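Local coordinates for protein ABC-type amino acid transport system, periplasmic component (Caldanaerobacter subterraneus subsp. tengcongensis MB4, PDB 4YMX) that binds arginine as the extracytoplasmic substrate-binding component of an amino acid ABC transporter, probably delivering it to the membrane-embedded part, at residues A45-P48 and P49-H53; V130-K133 and N134-I138; K242-Q246 and S247-D251. All coordinates share one frame; numbering follows the deposited sequence.

Contact 1 (A45-P48 and P49-H53); sequences ADFP and PFEFH. With ARG (arginine), chain C.
The cis peptide between Pro48 and Pro49 reverses the chain in a tight beta hairpin, and Phe50 donates its N-H to Phe47 O in the carbonyl plane, on a lone pair (2.8 Å). Its ring meets the Phe47 ring obliquely, planes at 37°. Glu51 completes a classic beta bulge, since Phe50 and Glu51 both face Phe47: Glu51 N comes to Phe47 O from above the carbonyl plane, while Glu51 O receives Phe47 N at 2.9 Å. A bend at chi2 (-94°) lays the Glu51 carboxylate beside the Phe47 ring, planes only 7° apart, and OE2 takes the NH2 of the bound arginine (3.0 Å). Asp46 OD1 accepts NH1 of the same guanidinium at 2.9 Å, the carboxylate steadied by Val175 N-H on OD2. Ligand NE sits over the centre of the Phe47 ring, so one hairpin supplies both charge and an aromatic floor to the pocket. Phe52 CD2 meets Pro48 CB at 3.7 Å; His53 CD2 packs on Ala45 CB, and a water joins His53 N to Ala45 O. The hairpin is extended by strand 59-63, with helix 194-201 against Phe47 and Pro48 and helix 249-258 against Pro49 and Phe52.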
loop_
_atom_site.group_PDB
_atom_site.type_symbol
_atom_site.label_atom_id
_atom_site.label_comp_id
_atom_site.label_asym_id
_atom_site.label_seq_id
_atom_site.Cartn_x
_atom_site.Cartn_y
_atom_site.Cartn_z
ATOM N N ALA A 45 2.769 4.844 6.357
ATOM C CA ALA A 45 4.153 4.779 5.875
ATOM C C ALA A 45 4.911 3.550 6.389
ATOM O O ALA A 45 5.994 3.648 6.993
ATOM C CB ALA A 45 4.907 6.077 6.202
ATOM N N ASP A 46 4.325 2.395 6.106
ATOM C CA ASP A 46 4.869 1.095 6.442
ATOM C C ASP A 46 4.977 0.250 5.180
ATOM O O ASP A 46 4.975 -0.976 5.245
ATOM C CB ASP A 46 3.921 0.401 7.422
ATOM C CG ASP A 46 2.498 0.232 6.866
ATOM O OD1 ASP A 46 2.148 0.839 5.824
ATOM O OD2 ASP A 46 1.720 -0.509 7.487
ATOM N N PHE A 47 5.070 0.909 4.029
ATOM C CA PHE A 47 4.783 0.272 2.749
ATOM C C PHE A 47 5.811 0.670 1.694
ATOM O O PHE A 47 5.455 1.236 0.651
ATOM C CB PHE A 47 3.377 0.711 2.312
ATOM C CG PHE A 47 2.590 -0.324 1.529
ATOM C CD1 PHE A 47 2.135 -0.035 0.249
ATOM C CD2 PHE A 47 2.276 -1.556 2.082
ATOM C CE1 PHE A 47 1.364 -0.951 -0.466
ATOM C CE2 PHE A 47 1.514 -2.477 1.378
ATOM C CZ PHE A 47 1.071 -2.184 0.096
ATOM N N PRO A 48 7.102 0.389 1.957
ATOM C CA PRO A 48 8.132 0.694 0.959
ATOM C C PRO A 48 7.908 -0.154 -0.292
ATOM O O PRO A 48 7.541 -1.318 -0.163
ATOM C CB PRO A 48 9.427 0.258 1.662
ATOM C CG PRO A 48 8.977 -0.812 2.641
ATOM C CD PRO A 48 7.663 -0.322 3.128
ATOM N N PRO A 49 8.157 0.392 -1.490
ATOM C CA PRO A 49 8.706 1.713 -1.808
ATOM C C PRO A 49 7.664 2.804 -2.058
ATOM O O PRO A 49 8.028 3.865 -2.581
ATOM C CB PRO A 49 9.471 1.445 -3.103
ATOM C CG PRO A 49 8.611 0.429 -3.785
ATOM C CD PRO A 49 8.124 -0.479 -2.682
ATOM N N PHE A 50 6.410 2.565 -1.682
ATOM C CA PHE A 50 5.353 3.559 -1.884
ATOM C C PHE A 50 5.415 4.678 -0.870
ATOM O O PHE A 50 5.359 5.858 -1.221
ATOM C CB PHE A 50 3.977 2.888 -1.857
ATOM C CG PHE A 50 3.772 1.921 -2.980
ATOM C CD1 PHE A 50 3.237 2.341 -4.188
ATOM C CD2 PHE A 50 4.164 0.591 -2.851
ATOM C CE1 PHE A 50 3.076 1.454 -5.246
ATOM C CE2 PHE A 50 4.001 -0.302 -3.909
ATOM C CZ PHE A 50 3.458 0.133 -5.102
ATOM N N GLU A 51 5.499 4.311 0.406
ATOM C CA GLU A 51 5.668 5.275 1.481
ATOM C C GLU A 51 6.328 4.590 2.654
ATOM O O GLU A 51 5.911 3.502 3.080
ATOM C CB GLU A 51 4.333 5.883 1.922
ATOM C CG GLU A 51 3.249 4.857 2.182
ATOM C CD GLU A 51 2.389 4.633 0.979
ATOM O OE1 GLU A 51 2.320 5.570 0.145
ATOM O OE2 GLU A 51 1.780 3.556 0.868
ATOM N N PHE A 52 7.375 5.220 3.168
ATOM C CA PHE A 52 8.092 4.687 4.308
ATOM C C PHE A 52 8.918 5.783 4.958
ATOM O O PHE A 52 9.128 6.844 4.369
ATOM C CB PHE A 52 8.981 3.505 3.890
ATOM C CG PHE A 52 10.066 3.860 2.903
ATOM C CD1 PHE A 52 11.363 4.090 3.346
ATOM C CD2 PHE A 52 9.803 3.942 1.541
ATOM C CE1 PHE A 52 12.381 4.401 2.453
ATOM C CE2 PHE A 52 10.815 4.260 0.635
ATOM C CZ PHE A 52 12.115 4.490 1.106
ATOM N N HIS A 53 9.369 5.528 6.179
ATOM C CA HIS A 53 10.246 6.466 6.870
ATOM C C HIS A 53 11.699 6.180 6.544
ATOM O O HIS A 53 12.211 5.091 6.817
ATOM C CB HIS A 53 10.016 6.401 8.377
ATOM C CG HIS A 53 8.729 7.017 8.809
ATOM N ND1 HIS A 53 8.650 8.289 9.337
ATOM C CD2 HIS A 53 7.453 6.551 8.776
ATOM C CE1 HIS A 53 7.392 8.576 9.617
ATOM N NE2 HIS A 53 6.645 7.534 9.279
HETATM N N ARG C . -3.344 -2.350 -1.818
HETATM C CA ARG C . -3.903 -2.865 -0.540
HETATM C C ARG C . -5.223 -2.188 -0.220
HETATM O O ARG C . -5.622 -1.239 -0.893
HETATM C CB ARG C . -2.911 -2.640 0.602
HETATM C CG ARG C . -2.462 -1.200 0.754
HETATM C CD ARG C . -1.706 -0.984 2.055
HETATM N NE ARG C . -1.002 0.291 2.047
HETATM C CZ ARG C . -0.256 0.744 3.047
HETATM N NH1 ARG C . -0.108 0.040 4.156
HETATM N NH2 ARG C . 0.338 1.917 2.933
HETATM O OXT ARG C . -5.915 -2.581 0.719
HETATM O O HOH W 1 8.674 3.129 7.569
#

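Contact 2 (V130-K133 and N134-I138); sequences VVVK and NDSPI
With chi1 at -62°, Val132 sets CG1 beside its own backbone N, where it approaches Ile138 CD1 at 4.2 Å, a loose apolar touch. In Ser136, chi1 of 173° places OG beside the carbonyl carbon, within reach of the chain ahead, and there it accepts Ile138 N at 3.0 Å, closing an ST turn. The valine and serine also meet directly, Val132 CB against Ser136 CB at 3.6 Å. Ser136 OG lies along the same valine, 3.9 Å from Val132 CG1, so both CB and OG of the serine rest on Val132. The ST turn follows directly on a type I beta turn from Lys133 to Ser136, in which Ser136 N reaches Lys133 O (3.0 Å) from above the carbonyl plane. Two successive turns thus fold the chain back at the end of strand 128-133, a member of a mixed five-stranded sheet, and bring Ile138 to the side of Val132. The bent lysine chain and Asp135 are joined through a water, which gives a proton to Asp135 OD1 and accepts from Lys133 NZ; Lys133 NZ and Asp135 OD1 themselves stay 5.5 Å apart. Strand 128-133 runs between strands 189-193 and 207-210, and Val132 touches Ala189 on one and Leu210 on the other. Ile138 also packs on Leu210, as well as on Leu144 and Met212.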
loop_
_atom_site.group_PDB
_atom_site.type_symbol
_atom_site.label_atom_id
_atom_site.label_comp_id
_atom_site.label_asym_id
_atom_site.label_seq_id
_atom_site.Cartn_x
_atom_site.Cartn_y
_atom_site.Cartn_z
ATOM N N VAL A 130 2.345 -14.302 -1.206
ATOM C CA VAL A 130 2.496 -14.869 0.121
ATOM C C VAL A 130 3.980 -14.844 0.499
ATOM O O VAL A 130 4.846 -15.140 -0.326
ATOM C CB VAL A 130 1.947 -16.302 0.155
ATOM C CG1 VAL A 130 2.266 -16.968 1.491
ATOM C CG2 VAL A 130 0.436 -16.295 -0.097
ATOM N N VAL A 131 4.277 -14.440 1.728
ATOM C CA VAL A 131 5.638 -14.484 2.245
ATOM C C VAL A 131 5.727 -15.548 3.337
ATOM O O VAL A 131 4.861 -15.621 4.213
ATOM C CB VAL A 131 6.077 -13.119 2.838
ATOM C CG1 VAL A 131 7.524 -13.192 3.326
ATOM C CG2 VAL A 131 5.923 -12.004 1.811
ATOM N N VAL A 132 6.763 -16.381 3.272
ATOM C CA VAL A 132 7.012 -17.422 4.274
ATOM C C VAL A 132 8.502 -17.446 4.589
ATOM O O VAL A 132 9.295 -16.830 3.877
ATOM C CB VAL A 132 6.568 -18.827 3.776
ATOM C CG1 VAL A 132 5.067 -18.857 3.512
ATOM C CG2 VAL A 132 7.355 -19.238 2.534
ATOM N N LYS A 133 8.891 -18.162 5.642
ATOM C CA LYS A 133 10.311 -18.382 5.902
ATOM C C LYS A 133 10.887 -19.344 4.868
ATOM O O LYS A 133 10.148 -20.140 4.270
ATOM C CB LYS A 133 10.531 -18.964 7.295
ATOM C CG LYS A 133 10.179 -18.038 8.442
ATOM C CD LYS A 133 11.205 -16.928 8.566
ATOM C CE LYS A 133 11.385 -16.482 10.005
ATOM N NZ LYS A 133 12.104 -17.468 10.852
ATOM N N ASN A 134 12.201 -19.280 4.669
ATOM C CA ASN A 134 12.853 -20.132 3.681
ATOM C C ASN A 134 12.624 -21.625 3.903
ATOM O O ASN A 134 12.524 -22.392 2.941
ATOM C CB ASN A 134 14.353 -19.830 3.607
ATOM C CG ASN A 134 14.647 -18.539 2.867
ATOM O OD1 ASN A 134 13.821 -18.058 2.089
ATOM N ND2 ASN A 134 15.822 -17.969 3.109
ATOM N N ASP A 135 12.504 -22.028 5.166
ATOM C CA ASP A 135 12.311 -23.438 5.493
ATOM C C ASP A 135 10.861 -23.784 5.797
ATOM O O ASP A 135 10.572 -24.774 6.469
ATOM C CB ASP A 135 13.211 -23.865 6.658
ATOM C CG ASP A 135 12.835 -23.203 7.970
ATOM O OD1 ASP A 135 12.087 -22.204 7.962
ATOM O OD2 ASP A 135 13.305 -23.682 9.027
ATOM N N SER A 136 9.941 -22.971 5.297
ATOM C CA SER A 136 8.524 -23.193 5.550
ATOM C C SER A 136 8.042 -24.481 4.897
ATOM O O SER A 136 8.469 -24.816 3.794
ATOM C CB SER A 136 7.727 -22.032 4.973
ATOM O OG SER A 136 6.330 -22.272 5.042
ATOM N N PRO A 137 7.110 -25.179 5.552
ATOM C CA PRO A 137 6.461 -26.334 4.921
ATOM C C PRO A 137 5.395 -25.940 3.897
ATOM O O PRO A 137 4.817 -26.806 3.236
ATOM C CB PRO A 137 5.815 -27.049 6.102
ATOM C CG PRO A 137 5.496 -25.934 7.069
ATOM C CD PRO A 137 6.639 -24.953 6.934
ATOM N N ILE A 138 5.134 -24.644 3.755
ATOM C CA ILE A 138 4.144 -24.180 2.784
ATOM C C ILE A 138 4.768 -24.003 1.403
ATOM O O ILE A 138 5.748 -23.275 1.267
ATOM C CB ILE A 138 3.565 -22.832 3.239
ATOM C CG1 ILE A 138 2.787 -23.017 4.539
ATOM C CG2 ILE A 138 2.699 -22.210 2.137
ATOM C CD1 ILE A 138 2.424 -21.709 5.222
HETATM O O HOH W 2 12.400 -20.555 10.020
#

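Contact 3 (K242-Q246 and S247-D251); sequences KELKQ and SGEYD
Lys245 and Tyr250 lie side by side across the junction of helices 231-247 and 249-258, where Gly248 breaks the helical backbone angles. Gly248 is the N-cap of the second helix, and Ser247 just before it forms an ST turn. The methylene CG of Lys245 stands over one face of the Tyr250 ring, offset toward its rim, in a CH-pi contact 3.9 Å from the centroid. Farther along the extended lysine, NZ is 5.8 Å from the centroid of the Tyr250 ring, at most a weak cation-pi attraction. Next to this pair, Leu244 crosses Glu249 and brings Leu244 CD2 to within 3.5 Å of Glu249 CG, while Leu244 CB faces Tyr250 CB. The polar ends of this pair are held farther out, Lys245 NZ by Leu122 O and Tyr250 OH by Tyr123 O, so both side chains end on the chain of strand 117-124; the tyrosine also touches Phe65, and Leu244 touches Ala72, both on helix 65-77.

Behind these side chains, the backbone fixes how one helix follows the other. Tyr250 N donates to Leu244 O at 2.8 Å, the donor standing above the carbonyl plane, and ties the new helix to the old. Gly248 is the first residue after the earlier helix to leave helical angles, with phi at 98°. A water also bridges Asp251 N and Lys245 O, though other acceptors compete for its protons. Ser247 has chi1 at 69°, which turns OG back over its own helix: OG and N both donate to Glu243 O, arriving from opposite faces of the carbonyl plane. To make the ST turn, Ser247 OG also accepts Glu249 N at 3.3 Å.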
loop_
_atom_site.group_PDB
_atom_site.type_symbol
_atom_site.label_atom_id
_atom_site.label_comp_id
_atom_site.label_asym_id
_atom_site.label_seq_id
_atom_site.Cartn_x
_atom_site.Cartn_y
_atom_site.Cartn_z
ATOM N N LYS A 242 -1.943 12.029 -15.246
ATOM C CA LYS A 242 -1.811 11.999 -16.702
ATOM C C LYS A 242 -0.566 12.748 -17.163
ATOM O O LYS A 242 0.187 12.253 -18.010
ATOM C CB LYS A 242 -3.071 12.559 -17.368
ATOM C CG LYS A 242 -4.093 11.492 -17.720
ATOM C CD LYS A 242 -5.130 12.017 -18.710
ATOM C CE LYS A 242 -6.107 10.924 -19.135
ATOM N NZ LYS A 242 -5.511 9.959 -20.104
ATOM N N GLU A 243 -0.322 13.935 -16.619
ATOM C CA GLU A 243 0.846 14.696 -17.053
ATOM C C GLU A 243 2.165 14.039 -16.640
ATOM O O GLU A 243 3.141 14.084 -17.388
ATOM C CB GLU A 243 0.766 16.153 -16.587
ATOM C CG GLU A 243 1.959 17.022 -16.976
ATOM C CD GLU A 243 2.145 17.192 -18.483
ATOM O OE1 GLU A 243 3.174 17.780 -18.863
ATOM O OE2 GLU A 243 1.278 16.758 -19.283
ATOM N N LEU A 244 2.197 13.411 -15.467
ATOM C CA LEU A 244 3.378 12.640 -15.082
ATOM C C LEU A 244 3.665 11.572 -16.132
ATOM O O LEU A 244 4.796 11.431 -16.607
ATOM C CB LEU A 244 3.178 11.977 -13.711
ATOM C CG LEU A 244 3.226 12.894 -12.491
ATOM C CD1 LEU A 244 2.840 12.109 -11.239
ATOM C CD2 LEU A 244 4.602 13.528 -12.335
ATOM N N LYS A 245 2.630 10.835 -16.512
ATOM C CA LYS A 245 2.789 9.760 -17.485
ATOM C C LYS A 245 3.195 10.278 -18.858
ATOM O O LYS A 245 4.075 9.713 -19.515
ATOM C CB LYS A 245 1.505 8.935 -17.601
ATOM C CG LYS A 245 1.212 8.045 -16.389
ATOM C CD LYS A 245 -0.135 7.375 -16.567
ATOM C CE LYS A 245 -0.440 6.422 -15.422
ATOM N NZ LYS A 245 -1.862 5.964 -15.488
ATOM N N GLN A 246 2.575 11.367 -19.285
ATOM C CA GLN A 246 2.769 11.840 -20.650
ATOM C C GLN A 246 4.027 12.680 -20.829
ATOM O O GLN A 246 4.482 12.862 -21.953
ATOM C CB GLN A 246 1.519 12.596 -21.102
ATOM C CG GLN A 246 0.300 11.676 -21.198
ATOM C CD GLN A 246 -0.996 12.424 -21.428
ATOM O OE1 GLN A 246 -1.043 13.650 -21.354
ATOM N NE2 GLN A 246 -2.058 11.681 -21.735
ATOM N N SER A 247 4.606 13.162 -19.732
ATOM C CA SER A 247 5.773 14.051 -19.805
ATOM C C SER A 247 7.111 13.351 -19.653
ATOM O O SER A 247 8.158 13.974 -19.845
ATOM C CB SER A 247 5.698 15.119 -18.719
ATOM O OG SER A 247 5.883 14.530 -17.437
ATOM N N GLY A 248 7.089 12.073 -19.287
ATOM C CA GLY A 248 8.318 11.377 -18.974
ATOM C C GLY A 248 8.621 11.299 -17.487
ATOM O O GLY A 248 9.431 10.469 -17.073
ATOM N N GLU A 249 7.991 12.155 -16.686
ATOM C CA GLU A 249 8.321 12.212 -15.263
ATOM C C GLU A 249 7.922 10.928 -14.524
ATOM O O GLU A 249 8.628 10.477 -13.630
ATOM C CB GLU A 249 7.684 13.442 -14.613
ATOM C CG GLU A 249 8.024 13.616 -13.147
ATOM C CD GLU A 249 9.509 13.817 -12.865
ATOM O OE1 GLU A 249 9.917 13.559 -11.711
ATOM O OE2 GLU A 249 10.267 14.238 -13.770
ATOM N N TYR A 250 6.804 10.335 -14.917
ATOM C CA TYR A 250 6.345 9.086 -14.324
ATOM C C TYR A 250 7.373 7.985 -14.491
ATOM O O TYR A 250 7.689 7.252 -13.547
ATOM C CB TYR A 250 5.023 8.686 -14.961
ATOM C CG TYR A 250 4.418 7.386 -14.505
ATOM C CD1 TYR A 250 3.587 7.335 -13.389
ATOM C CD2 TYR A 250 4.635 6.213 -15.219
ATOM C CE1 TYR A 250 3.001 6.140 -12.992
ATOM C CE2 TYR A 250 4.056 5.014 -14.832
ATOM C CZ TYR A 250 3.240 4.988 -13.719
ATOM O OH TYR A 250 2.652 3.799 -13.333
ATOM N N ASP A 251 7.909 7.868 -15.693
ATOM C CA ASP A 251 8.883 6.818 -15.933
ATOM C C ASP A 251 10.151 7.018 -15.112
ATOM O O ASP A 251 10.751 6.049 -14.651
ATOM C CB ASP A 251 9.209 6.728 -17.420
ATOM C CG ASP A 251 8.028 6.281 -18.237
ATOM O OD1 ASP A 251 7.417 5.252 -17.885
ATOM O OD2 ASP A 251 7.697 6.974 -19.218
HETATM O O HOH W 3 6.444 9.144 -17.999
#

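In the fold
The three local contacts come in series along the chain, and among them contact 1 alone belongs to the arginine pocket. Its centre is about 8 Å from the centre of the chain, whereas the centres of contacts 2 and 3 lie about 22 and 21 Å from it. Contact 2 ends a strand in one five-stranded sheet, contact 3 is hydrogen-bonded to strand 117-124 of the other, and their centres are about 38 Å apart. Contact 1 lies between them, its centre about 23 Å from that of contact 2 and 22 Å from that of contact 3. Helix 249-258, which begins in contact 3, continues to Trp257 and Phe258, which pack on the hairpin of contact 1.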